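Side-chain contacts in putative adenosine kinase (Schistosoma mansoni, PDB 3VAS), which probably catalyses the ATP-dependent phosphorylation of adenosine to AMP, as a ribokinase-family enzyme that binds adenosine: residues Q180-A185 and A200-E205; E245-V250 and H259-Y264. All coordinates share one frame; numbering follows the deposited sequence.

Contact 1: Q180-A185 and A200-E205; sequences QVYYIA and AKHSLE
Y182 meets H202 and S203 in a buried strand-to-helix contact within the beta-alpha-beta unit formed by strand 181-185, helix 189-205 and strand 209-213, part of the ribokinase-type core of the pfkB family. Y182 makes all the close contacts from segment 180-185. With CG anti to the carbonyl carbon (chi1 -51°), its ring leans from the strand toward the last turns of the helix. Ring atom CE2 of Y182 packs against CB of S203 at 3.6 Å, and CD2 of Y182 is 3.7 Å from OG of S203. The phenol oxygen reaches the rim of the imidazole, near its plane: OH of Y182 lies 3.0 Å from CD2 of H202 and 3.3 Å from NE2 of H202. The two side chains cross at about a right angle, and W173 meets the H202 ring edge-to-face. F210 of strand 209-213 touches both Y182 and S203. The polar ends are tied together through K208, whose NZ is hydrogen-bonded to both OH of Y182 and NE2 of H202, while the carbonyl O of V176 is a further partner of the Y182 hydroxyl. A lysine bonded to NE2 would probably disfavour a protonated, cationic H202.

Contact 2: E245-V250 and H259-Y264; sequences EAYGEV and HATARY
Y247, G248, T261 and Y264 bring helix 241-250 against helix 257-267. The apolar part begins at the threonine methyl: CG2 of T261 lies 3.5 Å from CD2 of Y247, approaching the ring obliquely. The T261 torsion (chi1 -68°) turns CG2, anti to the backbone N, toward the Y247 ring and leaves OG1 facing G248.

The tyrosines meet at their edges. CE2 of Y247 is 3.7 Å from CD2 of Y264, which lies in the plane of the Y247 ring; OH of Y247, 3.4 Å from CE2 of Y264, lies in the plane of the Y264 ring. Their side chains cross at about a right angle. H251 stacks on the Y247 ring and also meets that of Y264.

The short helical segments form a steeply crossed pair, their axes 8.9 Å apart at closest approach and 77° from parallel. G248 allows the nearest backbone approach, its CA 5.3 Å from CA of T261. With no side chain there, OG1 of T261 comes to 3.3 Å from CA of G248. The pair belongs to the alpha/beta core of the pfkB family, and Y247 also packs on helix 224-231.

Polar bonding runs to neighbours of the two segments. The single hydroxyl hydrogen of T261 has two carbonyl oxygens to choose from, O of T257 in its own helix, the stronger partner, and O of A244 in the facing one; it must be shared or alternate, and the second links the helices. The hydroxyl of Y247 bonds to OD1 of D228 in helix 224-231.

How the contacts relate
The contacts follow in series along the chain: contact 1 closes at E205 before contact 2 opens at E245. Their centres lie about 23 Å apart and their nearest atoms about 13 Å, so they do not touch. Contact 1 packs helix 189-205 on strand 181-185, whereas contact 2 joins two helices. Parallel strands connect the regions: 181-185 pairs with 209-213, which pairs with 236-240, and helix 241-250 follows the last of these directly. Both contacts belong to the pfkB-type kinase fold. Together they pack helices at separate places along the same alpha/beta core, in a protein that holds adenosine in its pocket.

Contact 1: Q180-A185 and A200-E205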
loop_
_atom_site.group_PDB
_atom_site.type_symbol
_atom_site.label_atom_id
_atom_site.label_comp_id
_atom_site.label_asym_id
_atom_site.label_seq_id
_atom_site.Cartn_x
_atom_site.Cartn_y
_atom_site.Cartn_z
ATOM N N GLN A 180 16.880 5.097 -4.778
ATOM C CA GLN A 180 17.192 4.031 -5.727
ATOM C C GLN A 180 16.015 3.079 -5.808
ATOM O O GLN A 180 15.926 2.250 -6.717
ATOM C CB GLN A 180 18.456 3.280 -5.305
ATOM C CG GLN A 180 19.704 4.150 -5.282
ATOM C CD GLN A 180 20.005 4.761 -6.637
ATOM O OE1 GLN A 180 20.292 5.955 -6.744
ATOM N NE2 GLN A 180 19.940 3.943 -7.683
ATOM N N VAL A 181 15.110 3.216 -4.841
ATOM C CA VAL A 181 13.944 2.346 -4.719
ATOM C C VAL A 181 12.684 3.168 -4.467
ATOM O O VAL A 181 12.679 4.059 -3.617
ATOM C CB VAL A 181 14.117 1.345 -3.556
ATOM C CG1 VAL A 181 12.859 0.500 -3.378
ATOM C CG2 VAL A 181 15.341 0.461 -3.786
ATOM N N TYR A 182 11.620 2.871 -5.207
ATOM C CA TYR A 182 10.338 3.538 -4.995
ATOM C C TYR A 182 9.237 2.546 -4.647
ATOM O O TYR A 182 9.201 1.428 -5.166
ATOM C CB TYR A 182 9.932 4.349 -6.226
ATOM C CG TYR A 182 11.010 5.282 -6.718
ATOM C CD1 TYR A 182 11.205 6.522 -6.125
ATOM C CD2 TYR A 182 11.839 4.921 -7.767
ATOM C CE1 TYR A 182 12.194 7.378 -6.568
ATOM C CE2 TYR A 182 12.834 5.768 -8.215
ATOM C CZ TYR A 182 13.006 6.995 -7.613
ATOM O OH TYR A 182 13.996 7.842 -8.059
ATOM N N TYR A 183 8.353 2.955 -3.746
ATOM C CA TYR A 183 7.134 2.213 -3.486
ATOM C C TYR A 183 5.940 3.153 -3.581
ATOM O O TYR A 183 5.831 4.099 -2.799
ATOM C CB TYR A 183 7.156 1.549 -2.106
ATOM C CG TYR A 183 5.914 0.722 -1.842
ATOM C CD1 TYR A 183 5.809 -0.587 -2.313
ATOM C CD2 TYR A 183 4.833 1.254 -1.146
ATOM C CE1 TYR A 183 4.668 -1.346 -2.087
ATOM C CE2 TYR A 183 3.686 0.506 -0.920
ATOM C CZ TYR A 183 3.610 -0.792 -1.388
ATOM O OH TYR A 183 2.474 -1.535 -1.151
ATOM N N ILE A 184 5.059 2.906 -4.545
ATOM C CA ILE A 184 3.802 3.640 -4.631
ATOM C C ILE A 184 2.629 2.678 -4.825
ATOM O O ILE A 184 2.624 1.862 -5.750
ATOM C CB ILE A 184 3.795 4.666 -5.782
ATOM C CG1 ILE A 184 5.062 5.525 -5.773
ATOM C CG2 ILE A 184 2.558 5.555 -5.692
ATOM C CD1 ILE A 184 5.133 6.502 -6.933
ATOM N N ALA A 185 1.643 2.770 -3.938
ATOM C CA ALA A 185 0.439 1.950 -4.039
ATOM C C ALA A 185 -0.477 2.447 -5.155
ATOM O O ALA A 185 -0.454 3.630 -5.513
ATOM C CB ALA A 185 -0.312 1.932 -2.710
ATOM N N ALA A 200 7.637 7.333 -11.862
ATOM C CA ALA A 200 7.807 6.045 -12.528
ATOM C C ALA A 200 8.709 6.147 -13.762
ATOM O O ALA A 200 9.569 5.296 -13.985
ATOM C CB ALA A 200 6.453 5.452 -12.900
ATOM N N LYS A 201 8.508 7.191 -14.560
ATOM C CA LYS A 201 9.351 7.426 -15.729
ATOM C C LYS A 201 10.795 7.725 -15.329
ATOM O O LYS A 201 11.731 7.265 -15.985
ATOM C CB LYS A 201 8.795 8.562 -16.589
ATOM C CG LYS A 201 7.472 8.232 -17.246
ATOM C CD LYS A 201 6.914 9.415 -18.003
ATOM C CE LYS A 201 5.584 9.061 -18.641
ATOM N NZ LYS A 201 4.920 10.262 -19.211
ATOM N N HIS A 202 10.968 8.497 -14.260
ATOM C CA HIS A 202 12.301 8.791 -13.743
ATOM C C HIS A 202 13.018 7.505 -13.336
ATOM O O HIS A 202 14.199 7.323 -13.634
ATOM C CB HIS A 202 12.227 9.754 -12.556
ATOM C CG HIS A 202 13.520 9.891 -11.812
ATOM N ND1 HIS A 202 14.489 10.807 -12.162
ATOM C CD2 HIS A 202 14.005 9.220 -10.740
ATOM C CE1 HIS A 202 15.515 10.696 -11.335
ATOM N NE2 HIS A 202 15.246 9.741 -10.463
ATOM N N SER A 203 12.297 6.615 -12.661
ATOM C CA SER A 203 12.856 5.336 -12.233
ATOM C C SER A 203 13.344 4.498 -13.415
ATOM O O SER A 203 14.492 4.056 -13.436
ATOM C CB SER A 203 11.836 4.544 -11.408
ATOM O OG SER A 203 12.342 3.266 -11.044
ATOM N N LEU A 204 12.475 4.291 -14.399
ATOM C CA LEU A 204 12.813 3.457 -15.550
ATOM C C LEU A 204 13.989 4.015 -16.352
ATOM O O LEU A 204 14.886 3.270 -16.756
ATOM C CB LEU A 204 11.603 3.263 -16.464
ATOM C CG LEU A 204 11.747 2.090 -17.433
ATOM C CD1 LEU A 204 11.754 0.783 -16.656
ATOM C CD2 LEU A 204 10.643 2.087 -18.483
ATOM N N GLU A 205 13.987 5.325 -16.580
ATOM C CA GLU A 205 15.053 5.952 -17.352
ATOM C C GLU A 205 16.393 5.878 -16.620
ATOM O O GLU A 205 17.447 5.879 -17.249
ATOM C CB GLU A 205 14.702 7.399 -17.724
ATOM C CG GLU A 205 14.820 8.405 -16.589
ATOM C CD GLU A 205 14.456 9.821 -17.018
ATOM O OE1 GLU A 205 15.031 10.783 -16.459
ATOM O OE2 GLU A 205 13.591 9.973 -17.908
#

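Contact 2: E245-V250 and H259-Y264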
loop_
_atom_site.group_PDB
_atom_site.type_symbol
_atom_site.label_atom_id
_atom_site.label_comp_id
_atom_site.label_asym_id
_atom_site.label_seq_id
_atom_site.Cartn_x
_atom_site.Cartn_y
_atom_site.Cartn_z
ATOM N N GLU A 245 -8.065 -11.384 -9.389
ATOM C CA GLU A 245 -9.333 -11.824 -9.965
ATOM C C GLU A 245 -10.010 -10.689 -10.736
ATOM O O GLU A 245 -10.460 -10.877 -11.864
ATOM C CB GLU A 245 -10.267 -12.339 -8.869
ATOM C CG GLU A 245 -11.270 -13.375 -9.343
ATOM C CD GLU A 245 -10.763 -14.796 -9.175
ATOM O OE1 GLU A 245 -10.236 -15.111 -8.087
ATOM O OE2 GLU A 245 -10.890 -15.595 -10.128
ATOM N N ALA A 246 -10.068 -9.508 -10.132
ATOM C CA ALA A 246 -10.693 -8.365 -10.784
ATOM C C ALA A 246 -9.879 -7.922 -11.996
ATOM O O ALA A 246 -10.440 -7.578 -13.033
ATOM C CB ALA A 246 -10.871 -7.223 -9.806
ATOM N N TYR A 247 -8.554 -7.941 -11.863
ATOM C CA TYR A 247 -7.669 -7.594 -12.970
ATOM C C TYR A 247 -7.871 -8.564 -14.128
ATOM O O TYR A 247 -7.984 -8.157 -15.292
ATOM C CB TYR A 247 -6.209 -7.635 -12.516
ATOM C CG TYR A 247 -5.209 -7.221 -13.577
ATOM C CD1 TYR A 247 -4.678 -5.936 -13.592
ATOM C CD2 TYR A 247 -4.786 -8.115 -14.554
ATOM C CE1 TYR A 247 -3.762 -5.554 -14.552
ATOM C CE2 TYR A 247 -3.872 -7.736 -15.525
ATOM C CZ TYR A 247 -3.364 -6.455 -15.517
ATOM O OH TYR A 247 -2.454 -6.074 -16.476
ATOM N N GLY A 248 -7.905 -9.852 -13.796
ATOM C CA GLY A 248 -8.056 -10.895 -14.789
ATOM C C GLY A 248 -9.346 -10.772 -15.572
ATOM O O GLY A 248 -9.339 -10.850 -16.802
ATOM N N GLU A 249 -10.454 -10.577 -14.861
ATOM C CA GLU A 249 -11.756 -10.449 -15.507
ATOM C C GLU A 249 -11.779 -9.293 -16.504
ATOM O O GLU A 249 -12.238 -9.447 -17.640
ATOM C CB GLU A 249 -12.868 -10.262 -14.475
ATOM C CG GLU A 249 -14.224 -9.993 -15.118
ATOM C CD GLU A 249 -15.343 -9.824 -14.111
ATOM O OE1 GLU A 249 -16.519 -9.789 -14.537
ATOM O OE2 GLU A 249 -15.050 -9.724 -12.901
ATOM N N VAL A 250 -11.277 -8.141 -16.073
ATOM C CA VAL A 250 -11.236 -6.954 -16.921
ATOM C C VAL A 250 -10.407 -7.194 -18.188
ATOM O O VAL A 250 -10.653 -6.580 -19.224
ATOM C CB VAL A 250 -10.711 -5.725 -16.139
ATOM C CG1 VAL A 250 -10.571 -4.519 -17.045
ATOM C CG2 VAL A 250 -11.645 -5.406 -14.989
ATOM N N HIS A 259 -3.555 -17.373 -11.719
ATOM C CA HIS A 259 -2.303 -17.736 -12.379
ATOM C C HIS A 259 -2.119 -16.970 -13.691
ATOM O O HIS A 259 -1.037 -16.454 -13.970
ATOM C CB HIS A 259 -2.239 -19.244 -12.644
ATOM C CG HIS A 259 -1.998 -20.067 -11.416
ATOM N ND1 HIS A 259 -0.815 -20.740 -11.192
ATOM C CD2 HIS A 259 -2.785 -20.321 -10.344
ATOM C CE1 HIS A 259 -0.886 -21.379 -10.036
ATOM N NE2 HIS A 259 -2.071 -21.142 -9.502
ATOM N N ALA A 260 -3.181 -16.901 -14.490
ATOM C CA ALA A 260 -3.139 -16.178 -15.760
ATOM C C ALA A 260 -2.807 -14.697 -15.564
ATOM O O ALA A 260 -2.061 -14.113 -16.347
ATOM C CB ALA A 260 -4.456 -16.338 -16.515
ATOM N N THR A 261 -3.358 -14.097 -14.514
ATOM C CA THR A 261 -3.087 -12.695 -14.210
ATOM C C THR A 261 -1.617 -12.484 -13.858
ATOM O O THR A 261 -0.992 -11.522 -14.310
ATOM C CB THR A 261 -3.972 -12.185 -13.051
ATOM O OG1 THR A 261 -5.340 -12.135 -13.477
ATOM C CG2 THR A 261 -3.538 -10.796 -12.606
ATOM N N ALA A 262 -1.068 -13.395 -13.056
ATOM C CA ALA A 262 0.331 -13.311 -12.649
ATOM C C ALA A 262 1.244 -13.364 -13.869
ATOM O O ALA A 262 2.180 -12.575 -13.992
ATOM C CB ALA A 262 0.671 -14.430 -11.671
ATOM N N ARG A 263 0.948 -14.293 -14.773
ATOM C CA ARG A 263 1.685 -14.446 -16.023
ATOM C C ARG A 263 1.538 -13.205 -16.906
ATOM O O ARG A 263 2.520 -12.687 -17.442
ATOM C CB ARG A 263 1.192 -15.700 -16.756
ATOM C CG ARG A 263 1.703 -15.896 -18.182
ATOM C CD ARG A 263 3.222 -15.924 -18.254
ATOM N NE ARG A 263 3.821 -16.762 -17.225
ATOM C CZ ARG A 263 4.951 -16.466 -16.590
ATOM N NH1 ARG A 263 5.607 -15.349 -16.877
ATOM N NH2 ARG A 263 5.424 -17.288 -15.664
ATOM N N TYR A 264 0.306 -12.729 -17.040
ATOM C CA TYR A 264 0.016 -11.573 -17.881
ATOM C C TYR A 264 0.745 -10.316 -17.407
ATOM O O TYR A 264 1.359 -9.610 -18.205
ATOM C CB TYR A 264 -1.492 -11.325 -17.933
ATOM C CG TYR A 264 -1.912 -10.221 -18.876
ATOM C CD1 TYR A 264 -2.271 -10.506 -20.191
ATOM C CD2 TYR A 264 -1.964 -8.898 -18.450
ATOM C CE1 TYR A 264 -2.669 -9.497 -21.057
ATOM C CE2 TYR A 264 -2.354 -7.886 -19.306
ATOM C CZ TYR A 264 -2.709 -8.190 -20.607
ATOM O OH TYR A 264 -3.097 -7.182 -21.459
#